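Local coordinates for hydroxyethylphosphonate dioxygenase (Streptomyces albus, PDB 6B9R), which catalyses the iron-dependent oxidative cleavage of 2-hydroxyethylphosphonate to hydroxymethylphosphonate, a step of phosphonate biosynthesis, at residues Y152-F157 against E413-R418; G179-G184 against T331-D336; H341-A346 against T361-Y366; E125-L130 against I203-Y208. All coordinates share one frame; numbering follows the deposited sequence.

Contact 1: residues Y152-F157 against E413-R418. With FE (Fe (III) ion), chain E; 2HE ((2-hydroxyethyl)phosphonic acid), chain F.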
loop_
_atom_site.group_PDB
_atom_site.type_symbol
_atom_site.label_atom_id
_atom_site.label_comp_id
_atom_site.label_asym_id
_atom_site.label_seq_id
_atom_site.Cartn_x
_atom_site.Cartn_y
_atom_site.Cartn_z
ATOM N N TYR A 152 -0.984 6.478 14.203
ATOM C CA TYR A 152 -2.345 6.800 14.612
ATOM C C TYR A 152 -2.610 6.236 16.002
ATOM O O TYR A 152 -2.014 5.236 16.404
ATOM C CB TYR A 152 -3.348 6.203 13.627
ATOM C CG TYR A 152 -3.261 6.784 12.236
ATOM C CD1 TYR A 152 -2.292 6.349 11.331
ATOM C CD2 TYR A 152 -4.161 7.760 11.821
ATOM C CE1 TYR A 152 -2.216 6.893 10.057
ATOM C CE2 TYR A 152 -4.101 8.299 10.550
ATOM C CZ TYR A 152 -3.135 7.861 9.673
ATOM O OH TYR A 152 -3.087 8.405 8.418
ATOM N N GLN A 153 -3.513 6.863 16.752
ATOM C CA GLN A 153 -3.842 6.287 18.049
ATOM C C GLN A 153 -5.339 6.135 18.236
ATOM O O GLN A 153 -6.108 7.061 17.970
ATOM C CB GLN A 153 -3.272 7.108 19.200
ATOM C CG GLN A 153 -3.323 6.361 20.519
ATOM C CD GLN A 153 -2.466 7.026 21.579
ATOM O OE1 GLN A 153 -1.314 7.348 21.337
ATOM N NE2 GLN A 153 -3.035 7.244 22.757
ATOM N N PHE A 154 -5.738 4.953 18.680
ATOM C CA PHE A 154 -7.046 4.708 19.260
ATOM C C PHE A 154 -6.835 4.476 20.744
ATOM O O PHE A 154 -6.049 3.603 21.129
ATOM C CB PHE A 154 -7.731 3.487 18.639
ATOM C CG PHE A 154 -8.909 3.042 19.425
ATOM C CD1 PHE A 154 -10.128 3.690 19.296
ATOM C CD2 PHE A 154 -8.794 2.025 20.351
ATOM C CE1 PHE A 154 -11.218 3.309 20.064
ATOM C CE2 PHE A 154 -9.885 1.649 21.134
ATOM C CZ PHE A 154 -11.102 2.290 20.980
ATOM N N THR A 155 -7.537 5.237 21.575
ATOM C CA THR A 155 -7.372 5.141 23.012
ATOM C C THR A 155 -8.709 4.821 23.656
ATOM O O THR A 155 -9.715 5.468 23.353
ATOM C CB THR A 155 -6.803 6.437 23.586
ATOM O OG1 THR A 155 -5.548 6.723 22.948
ATOM C CG2 THR A 155 -6.571 6.286 25.072
ATOM N N TYR A 156 -8.710 3.822 24.528
ATOM C CA TYR A 156 -9.863 3.447 25.338
ATOM C C TYR A 156 -9.576 3.785 26.794
ATOM O O TYR A 156 -8.515 3.425 27.307
ATOM C CB TYR A 156 -10.149 1.953 25.193
ATOM C CG TYR A 156 -11.314 1.499 26.021
ATOM C CD1 TYR A 156 -12.602 1.575 25.526
ATOM C CD2 TYR A 156 -11.124 0.994 27.304
ATOM C CE1 TYR A 156 -13.684 1.155 26.292
ATOM C CE2 TYR A 156 -12.193 0.577 28.074
ATOM C CZ TYR A 156 -13.471 0.663 27.564
ATOM O OH TYR A 156 -14.532 0.242 28.334
ATOM N N PHE A 157 -10.511 4.474 27.462
ATOM C CA PHE A 157 -10.274 5.010 28.803
ATOM C C PHE A 157 -10.903 4.136 29.888
ATOM O O PHE A 157 -12.033 3.667 29.742
ATOM C CB PHE A 157 -10.820 6.434 28.909
ATOM C CG PHE A 157 -10.125 7.411 28.007
ATOM C CD1 PHE A 157 -8.952 8.028 28.413
ATOM C CD2 PHE A 157 -10.633 7.701 26.751
ATOM C CE1 PHE A 157 -8.300 8.935 27.588
ATOM C CE2 PHE A 157 -9.995 8.603 25.914
ATOM C CZ PHE A 157 -8.815 9.222 26.328
ATOM N N GLU A 413 -16.677 -8.513 29.261
ATOM C CA GLU A 413 -16.406 -7.517 28.236
ATOM C C GLU A 413 -14.983 -7.649 27.714
ATOM O O GLU A 413 -14.051 -7.910 28.481
ATOM C CB GLU A 413 -16.615 -6.105 28.783
ATOM C CG GLU A 413 -16.665 -5.029 27.702
ATOM C CD GLU A 413 -16.784 -3.627 28.289
ATOM O OE1 GLU A 413 -16.275 -3.413 29.413
ATOM O OE2 GLU A 413 -17.383 -2.745 27.634
ATOM N N LEU A 414 -14.808 -7.444 26.416
ATOM C CA LEU A 414 -13.472 -7.291 25.870
ATOM C C LEU A 414 -13.431 -6.096 24.932
ATOM O O LEU A 414 -14.458 -5.623 24.439
ATOM C CB LEU A 414 -12.984 -8.567 25.157
ATOM C CG LEU A 414 -13.623 -9.193 23.925
ATOM C CD1 LEU A 414 -13.374 -8.368 22.655
ATOM C CD2 LEU A 414 -13.040 -10.587 23.763
ATOM N N LEU A 415 -12.218 -5.616 24.691
ATOM C CA LEU A 415 -11.972 -4.523 23.765
ATOM C C LEU A 415 -11.455 -5.120 22.463
ATOM O O LEU A 415 -10.582 -5.992 22.490
ATOM C CB LEU A 415 -10.951 -3.549 24.359
ATOM C CG LEU A 415 -10.507 -2.336 23.537
ATOM C CD1 LEU A 415 -11.686 -1.446 23.199
ATOM C CD2 LEU A 415 -9.442 -1.572 24.327
ATOM N N MET A 416 -11.996 -4.662 21.330
ATOM C CA MET A 416 -11.605 -5.167 20.016
ATOM C C MET A 416 -11.221 -3.999 19.117
ATOM O O MET A 416 -12.002 -3.054 18.941
ATOM C CB MET A 416 -12.739 -5.988 19.373
ATOM C CG MET A 416 -12.545 -6.345 17.890
ATOM S SD MET A 416 -14.013 -7.159 17.181
ATOM C CE MET A 416 -13.812 -8.839 17.747
ATOM N N LEU A 417 -10.015 -4.055 18.559
ATOM C CA LEU A 417 -9.576 -3.085 17.567
ATOM C C LEU A 417 -9.186 -3.852 16.314
ATOM O O LEU A 417 -8.311 -4.713 16.375
ATOM C CB LEU A 417 -8.383 -2.259 18.056
ATOM C CG LEU A 417 -7.919 -1.260 16.980
ATOM C CD1 LEU A 417 -8.995 -0.201 16.676
ATOM C CD2 LEU A 417 -6.620 -0.583 17.360
ATOM N N ARG A 418 -9.836 -3.534 15.198
ATOM C CA ARG A 418 -9.603 -4.159 13.907
ATOM C C ARG A 418 -9.060 -3.093 12.972
ATOM O O ARG A 418 -9.598 -1.983 12.925
ATOM C CB ARG A 418 -10.900 -4.746 13.345
ATOM C CG ARG A 418 -11.806 -5.347 14.403
ATOM C CD ARG A 418 -13.150 -5.714 13.802
ATOM N NE ARG A 418 -13.370 -7.153 13.832
ATOM C CZ ARG A 418 -14.227 -7.784 13.035
ATOM N NH1 ARG A 418 -14.921 -7.105 12.125
ATOM N NH2 ARG A 418 -14.381 -9.098 13.144
HETATM FE FE FE E . 0.322 8.427 22.173
HETATM O O3 2HE F . 2.268 8.626 23.670
HETATM P P 2HE F . 2.669 8.761 25.095
HETATM O O1 2HE F . 3.243 10.238 25.376
HETATM O O2 2HE F . 3.779 7.660 25.504
HETATM C CA 2HE F . 1.155 8.497 26.047
HETATM C CB 2HE F . 0.377 7.381 25.356
HETATM O O4 2HE F . -0.301 7.857 24.183
HETATM O O HOH W 1 -14.895 -1.303 30.540
HETATM O O HOH W 2 -16.891 -0.009 27.384
HETATM O O HOH W 3 0.803 5.947 22.561
#

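Contact 2: residues G179-G184 against T331-D336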
loop_
_atom_site.group_PDB
_atom_site.type_symbol
_atom_site.label_atom_id
_atom_site.label_comp_id
_atom_site.label_asym_id
_atom_site.label_seq_id
_atom_site.Cartn_x
_atom_site.Cartn_y
_atom_site.Cartn_z
ATOM N N GLY A 179 -15.025 3.627 29.375
ATOM C CA GLY A 179 -15.820 3.385 28.194
ATOM C C GLY A 179 -15.796 4.490 27.162
ATOM O O GLY A 179 -16.306 4.281 26.054
ATOM N N ASP A 180 -15.245 5.659 27.488
ATOM C CA ASP A 180 -14.975 6.673 26.480
ATOM C C ASP A 180 -13.782 6.244 25.618
ATOM O O ASP A 180 -13.020 5.332 25.962
ATOM C CB ASP A 180 -14.690 8.028 27.128
ATOM C CG ASP A 180 -15.875 8.554 27.914
ATOM O OD1 ASP A 180 -17.009 8.200 27.559
ATOM O OD2 ASP A 180 -15.666 9.329 28.865
ATOM N N SER A 181 -13.623 6.924 24.487
ATOM C CA SER A 181 -12.538 6.581 23.572
ATOM C C SER A 181 -12.276 7.747 22.632
ATOM O O SER A 181 -13.121 8.620 22.439
ATOM C CB SER A 181 -12.863 5.306 22.788
ATOM O OG SER A 181 -14.024 5.475 21.990
ATOM N N VAL A 182 -11.092 7.741 22.024
ATOM C CA VAL A 182 -10.720 8.803 21.102
ATOM C C VAL A 182 -9.835 8.195 20.027
ATOM O O VAL A 182 -9.130 7.212 20.266
ATOM C CB VAL A 182 -10.010 9.960 21.835
ATOM C CG1 VAL A 182 -8.767 9.454 22.540
ATOM C CG2 VAL A 182 -9.688 11.124 20.875
ATOM N N TRP A 183 -9.927 8.756 18.826
ATOM C CA TRP A 183 -9.098 8.371 17.690
ATOM C C TRP A 183 -8.358 9.618 17.225
ATOM O O TRP A 183 -8.948 10.696 17.148
ATOM C CB TRP A 183 -9.964 7.778 16.556
ATOM C CG TRP A 183 -9.189 7.278 15.348
ATOM C CD1 TRP A 183 -8.777 5.990 15.103
ATOM C CD2 TRP A 183 -8.764 8.055 14.226
ATOM N NE1 TRP A 183 -8.122 5.926 13.892
ATOM C CE2 TRP A 183 -8.093 7.181 13.338
ATOM C CE3 TRP A 183 -8.881 9.409 13.884
ATOM C CZ2 TRP A 183 -7.551 7.617 12.137
ATOM C CZ3 TRP A 183 -8.340 9.843 12.691
ATOM C CH2 TRP A 183 -7.685 8.952 11.827
ATOM N N GLY A 184 -7.068 9.489 16.928
ATOM C CA GLY A 184 -6.222 10.657 16.745
ATOM C C GLY A 184 -5.221 10.478 15.620
ATOM O O GLY A 184 -4.754 9.372 15.338
ATOM N N THR A 331 -20.605 -2.259 21.163
ATOM C CA THR A 331 -20.655 -0.811 21.293
ATOM C C THR A 331 -19.596 -0.227 20.366
ATOM O O THR A 331 -18.433 -0.646 20.412
ATOM C CB THR A 331 -20.404 -0.366 22.738
ATOM O OG1 THR A 331 -21.388 -0.948 23.607
ATOM C CG2 THR A 331 -20.499 1.154 22.856
ATOM N N GLN A 332 -19.998 0.720 19.520
ATOM C CA GLN A 332 -19.085 1.314 18.544
ATOM C C GLN A 332 -18.249 2.402 19.208
ATOM O O GLN A 332 -18.796 3.348 19.789
ATOM C CB GLN A 332 -19.873 1.882 17.361
ATOM C CG GLN A 332 -19.037 2.699 16.358
ATOM C CD GLN A 332 -19.903 3.478 15.362
ATOM O OE1 GLN A 332 -20.887 2.956 14.835
ATOM N NE2 GLN A 332 -19.542 4.739 15.116
ATOM N N LEU A 333 -16.924 2.262 19.139
ATOM C CA LEU A 333 -16.023 3.214 19.758
ATOM C C LEU A 333 -15.467 4.151 18.686
ATOM O O LEU A 333 -15.893 4.131 17.525
ATOM C CB LEU A 333 -14.934 2.466 20.542
ATOM C CG LEU A 333 -15.497 1.363 21.454
ATOM C CD1 LEU A 333 -14.365 0.561 22.110
ATOM C CD2 LEU A 333 -16.434 1.975 22.505
ATOM N N ALA A 334 -14.517 4.997 19.073
ATOM C CA ALA A 334 -14.104 6.096 18.207
ATOM C C ALA A 334 -13.411 5.583 16.950
ATOM O O ALA A 334 -12.616 4.641 17.000
ATOM C CB ALA A 334 -13.161 7.032 18.967
ATOM N N GLY A 335 -13.692 6.227 15.827
ATOM C CA GLY A 335 -12.963 5.956 14.609
ATOM C C GLY A 335 -13.043 7.171 13.724
ATOM O O GLY A 335 -13.393 8.260 14.170
ATOM N N ASP A 336 -12.750 6.977 12.435
ATOM C CA ASP A 336 -12.763 8.104 11.502
ATOM C C ASP A 336 -12.846 7.581 10.078
ATOM O O ASP A 336 -12.217 6.556 9.772
ATOM C CB ASP A 336 -11.525 8.984 11.663
ATOM C CG ASP A 336 -11.682 10.330 10.953
ATOM O OD1 ASP A 336 -12.366 11.208 11.518
ATOM O OD2 ASP A 336 -11.123 10.498 9.854
#

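Contact 3: residues H341-A346 against T361-Y366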
loop_
_atom_site.group_PDB
_atom_site.type_symbol
_atom_site.label_atom_id
_atom_site.label_comp_id
_atom_site.label_asym_id
_atom_site.label_seq_id
_atom_site.Cartn_x
_atom_site.Cartn_y
_atom_site.Cartn_z
ATOM N N HIS A 341 -11.188 1.186 7.343
ATOM C CA HIS A 341 -10.922 -0.191 7.735
ATOM C C HIS A 341 -10.567 -0.336 9.205
ATOM O O HIS A 341 -10.171 -1.430 9.626
ATOM C CB HIS A 341 -9.810 -0.760 6.859
ATOM C CG HIS A 341 -10.009 -0.466 5.408
ATOM N ND1 HIS A 341 -11.078 -0.964 4.691
ATOM C CD2 HIS A 341 -9.314 0.320 4.556
ATOM C CE1 HIS A 341 -11.009 -0.525 3.446
ATOM N NE2 HIS A 341 -9.956 0.265 3.341
ATOM N N THR A 342 -10.682 0.735 9.991
ATOM C CA THR A 342 -10.494 0.656 11.430
ATOM C C THR A 342 -11.865 0.547 12.083
ATOM O O THR A 342 -12.703 1.439 11.919
ATOM C CB THR A 342 -9.724 1.866 11.960
ATOM O OG1 THR A 342 -8.377 1.813 11.478
ATOM C CG2 THR A 342 -9.697 1.846 13.481
ATOM N N THR A 343 -12.100 -0.556 12.792
ATOM C CA THR A 343 -13.313 -0.761 13.585
ATOM C C THR A 343 -12.897 -0.941 15.031
ATOM O O THR A 343 -12.065 -1.801 15.332
ATOM C CB THR A 343 -14.093 -2.004 13.133
ATOM O OG1 THR A 343 -14.402 -1.909 11.743
ATOM C CG2 THR A 343 -15.399 -2.168 13.943
ATOM N N SER A 344 -13.477 -0.145 15.923
ATOM C CA SER A 344 -13.213 -0.260 17.346
ATOM C C SER A 344 -14.519 -0.601 18.055
ATOM O O SER A 344 -15.550 0.047 17.820
ATOM C CB SER A 344 -12.604 1.038 17.878
ATOM O OG SER A 344 -13.455 2.130 17.579
ATOM N N LEU A 345 -14.479 -1.623 18.909
ATOM C CA LEU A 345 -15.679 -2.121 19.565
ATOM C C LEU A 345 -15.420 -2.499 21.012
ATOM O O LEU A 345 -14.385 -3.084 21.341
ATOM C CB LEU A 345 -16.238 -3.356 18.851
ATOM C CG LEU A 345 -16.684 -3.147 17.404
ATOM C CD1 LEU A 345 -16.899 -4.501 16.718
ATOM C CD2 LEU A 345 -17.946 -2.317 17.364
ATOM N N ALA A 346 -16.388 -2.183 21.873
ATOM C CA ALA A 346 -16.521 -2.868 23.146
ATOM C C ALA A 346 -17.464 -4.041 22.915
ATOM O O ALA A 346 -18.532 -3.873 22.319
ATOM C CB ALA A 346 -17.064 -1.932 24.236
ATOM N N THR A 361 -13.036 -11.378 8.626
ATOM C CA THR A 361 -12.822 -10.056 8.075
ATOM C C THR A 361 -11.429 -9.995 7.465
ATOM O O THR A 361 -10.524 -10.747 7.842
ATOM C CB THR A 361 -12.988 -8.950 9.138
ATOM O OG1 THR A 361 -12.658 -7.681 8.562
ATOM C CG2 THR A 361 -12.079 -9.199 10.349
ATOM N N TYR A 362 -11.269 -9.080 6.509
ATOM C CA TYR A 362 -9.955 -8.767 5.958
ATOM C C TYR A 362 -9.056 -8.019 6.937
ATOM O O TYR A 362 -7.876 -7.815 6.633
ATOM C CB TYR A 362 -10.116 -7.928 4.687
ATOM C CG TYR A 362 -10.785 -6.581 4.919
ATOM C CD1 TYR A 362 -12.175 -6.454 4.912
ATOM C CD2 TYR A 362 -10.027 -5.441 5.137
ATOM C CE1 TYR A 362 -12.779 -5.214 5.118
ATOM C CE2 TYR A 362 -10.609 -4.219 5.348
ATOM C CZ TYR A 362 -11.985 -4.108 5.335
ATOM O OH TYR A 362 -12.543 -2.875 5.532
ATOM N N GLN A 363 -9.582 -7.586 8.082
ATOM C CA GLN A 363 -8.811 -6.794 9.027
ATOM C C GLN A 363 -7.980 -7.685 9.938
ATOM O O GLN A 363 -8.371 -8.810 10.249
ATOM C CB GLN A 363 -9.746 -5.946 9.899
ATOM C CG GLN A 363 -10.581 -4.946 9.131
ATOM C CD GLN A 363 -11.851 -4.625 9.875
ATOM O OE1 GLN A 363 -12.666 -5.513 10.146
ATOM N NE2 GLN A 363 -12.012 -3.365 10.240
ATOM N N HIS A 364 -6.823 -7.166 10.364
ATOM C CA HIS A 364 -6.177 -7.670 11.576
ATOM C C HIS A 364 -7.090 -7.407 12.766
ATOM O O HIS A 364 -7.838 -6.434 12.778
ATOM C CB HIS A 364 -4.848 -6.952 11.825
ATOM C CG HIS A 364 -3.829 -7.143 10.743
ATOM N ND1 HIS A 364 -2.945 -8.198 10.733
ATOM C CD2 HIS A 364 -3.541 -6.400 9.649
ATOM C CE1 HIS A 364 -2.157 -8.101 9.677
ATOM N NE2 HIS A 364 -2.502 -7.021 9.000
ATOM N N GLN A 365 -6.994 -8.233 13.807
ATOM C CA GLN A 365 -7.762 -7.958 15.021
ATOM C C GLN A 365 -6.886 -8.042 16.261
ATOM O O GLN A 365 -5.996 -8.892 16.353
ATOM C CB GLN A 365 -8.953 -8.915 15.170
ATOM C CG GLN A 365 -9.866 -8.871 13.959
ATOM C CD GLN A 365 -11.106 -9.697 14.144
ATOM O OE1 GLN A 365 -11.962 -9.375 14.977
ATOM N NE2 GLN A 365 -11.221 -10.772 13.365
ATOM N N TYR A 366 -7.180 -7.168 17.223
ATOM C CA TYR A 366 -6.549 -7.146 18.533
ATOM C C TYR A 366 -7.654 -7.238 19.581
ATOM O O TYR A 366 -8.661 -6.534 19.482
ATOM C CB TYR A 366 -5.716 -5.860 18.703
ATOM C CG TYR A 366 -5.326 -5.539 20.129
ATOM C CD1 TYR A 366 -6.182 -4.815 20.959
ATOM C CD2 TYR A 366 -4.098 -5.945 20.644
ATOM C CE1 TYR A 366 -5.838 -4.528 22.259
ATOM C CE2 TYR A 366 -3.742 -5.665 21.946
ATOM C CZ TYR A 366 -4.624 -4.947 22.756
ATOM O OH TYR A 366 -4.292 -4.640 24.059
#

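Contact 4: residues E125-L130 against I203-Y208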
loop_
_atom_site.group_PDB
_atom_site.type_symbol
_atom_site.label_atom_id
_atom_site.label_comp_id
_atom_site.label_asym_id
_atom_site.label_seq_id
_atom_site.Cartn_x
_atom_site.Cartn_y
_atom_site.Cartn_z
ATOM N N GLU A 125 -0.314 -0.463 23.865
ATOM C CA GLU A 125 0.246 -0.394 25.204
ATOM C C GLU A 125 -0.873 -0.148 26.205
ATOM O O GLU A 125 -1.752 0.687 25.971
ATOM C CB GLU A 125 1.313 0.712 25.312
ATOM C CG GLU A 125 2.484 0.551 24.343
ATOM C CD GLU A 125 3.522 -0.446 24.826
ATOM O OE1 GLU A 125 4.162 -0.182 25.862
ATOM O OE2 GLU A 125 3.695 -1.495 24.166
ATOM N N TRP A 126 -0.862 -0.931 27.279
ATOM C CA TRP A 126 -1.542 -0.584 28.514
ATOM C C TRP A 126 -0.712 0.489 29.204
ATOM O O TRP A 126 0.508 0.343 29.318
ATOM C CB TRP A 126 -1.662 -1.841 29.377
ATOM C CG TRP A 126 -2.240 -1.696 30.759
ATOM C CD1 TRP A 126 -3.514 -2.006 31.148
ATOM C CD2 TRP A 126 -1.554 -1.255 31.944
ATOM N NE1 TRP A 126 -3.666 -1.767 32.497
ATOM C CE2 TRP A 126 -2.481 -1.306 33.007
ATOM C CE3 TRP A 126 -0.253 -0.804 32.205
ATOM C CZ2 TRP A 126 -2.147 -0.929 34.311
ATOM C CZ3 TRP A 126 0.083 -0.434 33.505
ATOM C CH2 TRP A 126 -0.862 -0.502 34.539
ATOM N N ILE A 127 -1.346 1.585 29.633
ATOM C CA ILE A 127 -0.593 2.685 30.231
ATOM C C ILE A 127 -1.386 3.247 31.404
ATOM O O ILE A 127 -2.506 3.735 31.225
ATOM C CB ILE A 127 -0.272 3.809 29.228
ATOM C CG1 ILE A 127 0.378 3.241 27.952
ATOM C CG2 ILE A 127 0.638 4.839 29.897
ATOM C CD1 ILE A 127 0.592 4.261 26.861
ATOM N N SER A 128 -0.809 3.190 32.602
ATOM C CA SER A 128 -1.467 3.762 33.767
ATOM C C SER A 128 -1.030 5.207 33.947
ATOM O O SER A 128 0.147 5.539 33.799
ATOM C CB SER A 128 -1.158 2.966 35.034
ATOM O OG SER A 128 0.193 3.116 35.398
ATOM N N MET A 129 -1.990 6.067 34.274
ATOM C CA MET A 129 -1.683 7.458 34.569
ATOM C C MET A 129 -1.147 7.554 35.989
ATOM O O MET A 129 -1.857 7.228 36.947
ATOM C CB MET A 129 -2.928 8.322 34.395
ATOM C CG MET A 129 -3.244 8.686 32.952
ATOM S SD MET A 129 -3.795 7.283 31.952
ATOM C CE MET A 129 -2.323 6.939 30.980
ATOM N N LEU A 130 0.105 7.988 36.132
ATOM C CA LEU A 130 0.710 8.127 37.450
ATOM C C LEU A 130 0.713 9.561 37.960
ATOM O O LEU A 130 1.088 9.786 39.114
ATOM C CB LEU A 130 2.149 7.595 37.436
ATOM C CG LEU A 130 2.361 6.193 36.871
ATOM C CD1 LEU A 130 3.858 5.837 36.853
ATOM C CD2 LEU A 130 1.545 5.171 37.652
ATOM N N ILE A 203 -5.258 3.606 30.408
ATOM C CA ILE A 203 -5.762 3.553 29.046
ATOM C C ILE A 203 -5.215 2.311 28.357
ATOM O O ILE A 203 -4.173 1.768 28.723
ATOM C CB ILE A 203 -5.399 4.807 28.222
ATOM C CG1 ILE A 203 -3.876 4.911 28.015
ATOM C CG2 ILE A 203 -5.986 6.077 28.860
ATOM C CD1 ILE A 203 -3.455 6.174 27.286
ATOM N N LEU A 204 -5.947 1.867 27.354
ATOM C CA LEU A 204 -5.413 0.975 26.332
ATOM C C LEU A 204 -5.136 1.879 25.142
ATOM O O LEU A 204 -6.062 2.291 24.437
ATOM C CB LEU A 204 -6.379 -0.158 25.996
ATOM C CG LEU A 204 -6.382 -1.381 26.934
ATOM C CD1 LEU A 204 -5.059 -2.143 26.865
ATOM C CD2 LEU A 204 -6.690 -1.004 28.377
ATOM N N ALA A 205 -3.860 2.231 24.969
ATOM C CA ALA A 205 -3.380 3.095 23.886
ATOM C C ALA A 205 -2.982 2.196 22.724
ATOM O O ALA A 205 -1.863 1.676 22.681
ATOM C CB ALA A 205 -2.205 3.951 24.356
ATOM N N LEU A 206 -3.913 1.985 21.793
ATOM C CA LEU A 206 -3.720 1.052 20.696
ATOM C C LEU A 206 -3.275 1.845 19.467
ATOM O O LEU A 206 -4.075 2.230 18.609
ATOM C CB LEU A 206 -5.014 0.261 20.441
ATOM C CG LEU A 206 -5.723 -0.331 21.677
ATOM C CD1 LEU A 206 -6.906 -1.224 21.276
ATOM C CD2 LEU A 206 -4.754 -1.094 22.576
ATOM N N THR A 207 -1.971 2.103 19.392
ATOM C CA THR A 207 -1.451 2.794 18.221
ATOM C C THR A 207 -1.216 1.805 17.080
ATOM O O THR A 207 -1.016 0.606 17.292
ATOM C CB THR A 207 -0.154 3.554 18.537
ATOM O OG1 THR A 207 0.906 2.627 18.793
ATOM C CG2 THR A 207 -0.324 4.467 19.754
ATOM N N TYR A 208 -1.255 2.324 15.855
ATOM C CA TYR A 208 -1.139 1.502 14.658
ATOM C C TYR A 208 -0.794 2.412 13.486
ATOM O O TYR A 208 -0.864 3.643 13.581
ATOM C CB TYR A 208 -2.418 0.686 14.407
ATOM C CG TYR A 208 -3.606 1.502 13.917
ATOM C CD1 TYR A 208 -4.414 2.199 14.817
ATOM C CD2 TYR A 208 -3.930 1.554 12.562
ATOM C CE1 TYR A 208 -5.500 2.947 14.381
ATOM C CE2 TYR A 208 -5.024 2.307 12.106
ATOM C CZ TYR A 208 -5.809 3.000 13.033
ATOM O OH TYR A 208 -6.904 3.746 12.616
#

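Contact 1: residues Y152-F157 against E413-R418
Phe154 and Tyr156 face Leu417 and Leu415 across two strands that run nearly antiparallel, at 171°, with axes 9.9 Å apart, too far for backbone bonds, so side chains and two waters join the sheets. Tyr156 and Leu415 slide past each other in opposite directions. Leu415 CD2 lies 3.7 Å from Tyr156 CB, and Leu415 CD1 reaches Tyr156 CD1. Leu415 CD1 also meets the edge of the Phe154 ring, 4.1 Å from CE2. Leu417 CD1 approaches the same ring obliquely. Beyond Leu415, Tyr156 and Glu413 point tip to tip, with ring and carboxylate planes 90° apart. Two waters in the plane of the tyrosine ring bridge Tyr156 OH to Glu413, one donating to OE1 and the other to OE2. On the far face of strand 152-157, Gln153 OE1 binds the iron at 2.1 Å, alongside His149 and His190. Gln153 NE2 donates to Thr155 OG1 at 2.6 Å, a second-shell bond in the amide plane that probably holds the amide's rotation so that OE1 faces the metal.

Contact 2: residues G179-G184 against T331-D336
Trp183 and Asp336 meet where the loop after strand 328-332 runs alongside strand 181-184. The contact ties this loop, which leaves one sheet, to a strand of the other sheet. Trp183 CB sits 4.0 Å from Gly335 CA and 4.1 Å from Ala334 CB. Its CG, anti to the backbone N, comes next to Gly335 CA and C. Further out, CD2, CE3, CZ3 and CH2 all lie close to Asp336 CB. This carbon stands 3.6 Å from the centroid of the six-membered ring, 20° off its normal, a CH-pi contact over the face. CZ3 also meets Asp336 CG at 3.8 Å. The carboxylate lies almost parallel to the ring plane. The polar ends turn to other partners: Trp183 NE1 bonds to Tyr208 OH, while Asp336 takes bonds from the backbone N of Thr302 and Leu338 and is also hydrogen-bonded to Thr301 OG1.

Two residues back, Ser181 OG sits between its own backbone N and carbonyl carbon (chi1 62°). There it accepts a bond from Ala334 N at 3.0 Å, with an N-H...O angle of 146°. Leu333 CB packs against the same oxygen at 3.5 Å. Ala334 CB fits between Ser181 and Trp183. The loop is thus held by one buried hydrogen bond and one aromatic face, and the several bonds to the Asp336 carboxylate would probably favour its charged form.

Contact 3: residues H341-A346 against T361-Y366
His341 holds CG anti to its carbonyl carbon (chi1 -46°), and Tyr362 holds CG between its backbone N and carbonyl carbon (chi1 62°). The two side chains cross at about a right angle. Tyr362 OH meets His341 ND1 in the plane of the imidazole at 2.6 Å, a hydrogen bond either group could donate. Beside this pair, Gln363 bridges the segments. Its NE2 donates to His341 O at 2.7 Å, nearly straight at 177°, from above the carbonyl plane. The same NE2 donates to Thr343 OG1 at 3.2 Å, and both acceptors lie in the amide plane. The segments lead into strands 343-349 and 364-369, which flank strand 412-419 in one antiparallel sheet. An alanine in place of Gln363 would probably leave His341 O and Thr343 OG1 without this shared donor. Thr361 forms an ST turn, its OG1 accepting from Gln363 N and donating to Gln363 OE1 at 2.7 Å. Thr343 OG1 is also hydrogen-bonded to Ala248 O of the second subunit.

Contact 4: residues E125-L130 against I203-Y208
Glu125 and Ala205 form one hydrogen-bonded pair of an antiparallel ladder, and Ile127 and Ile203 form the next. Four backbone bonds join them. Glu125 N donates to Ala205 O at 2.9 Å, and Ala205 N returns to Glu125 O at 2.8 Å. Ile127 and Ile203 exchange two more of similar length. Between these pairs, Trp126 and Leu204 make the non-hydrogen-bonded pair, where Trp126 CA-H points at Ile203 O.

The apolar contacts divide between the two faces of the sheet. On the face of Trp126, Leu204 CD1 lies 4.2 Å from Trp126 CB, and Leu204 continues onto Leu415 of the other sheet. On the face of Ile127, the CD1 methyl of Ile127 touches Ala205 CB at 3.8 Å, and Ile127 CB meets Ile203 CG1. Met129, bent at chi2 and chi3, crosses Ile203 at about a right angle. Its CE reaches Ile203 CG1 and CD1, both at 3.9 Å, and its SD lies 4.0 Å from Ile203 CG2. An alanine at Ile203 would probably leave a gap beside Met129 CE and let that side chain turn.

The one charged side chain here, Glu125, ends in a salt bridge to Arg99. Ile127 also touches the bound 2-hydroxyethylphosphonate, and the nearest atom of the Ala205 side chain is about 6 Å from the iron. Ile127 thus gives the substrate pocket an apolar side, on a strand whose register is set by the backbone bonds.

In the fold
The four contacts lie in and between two antiparallel sheets that pack on each other, as in cupin folds. Contact 4 is within the sheet that supplies Gln153 of the iron site, and contact 3 joins the lead-ins to two strands of the other. Contacts 1 and 2 span the sheets, their centres about 7 Å apart. Strand 152-158 lies between strands 202-208 and 181-184, so contact 1 adjoins contacts 4 and 2. Contacts 3 and 4 are farthest apart, about 18 Å between centres, yet Tyr208 OH bonds to Thr342 OG1. Along the chain, contacts 2 and 3 nest inside the loop closed by contact 1, while contact 4 crosses it. The sheet of Gln153 is backed by the other sheet, and both touch the second subunit.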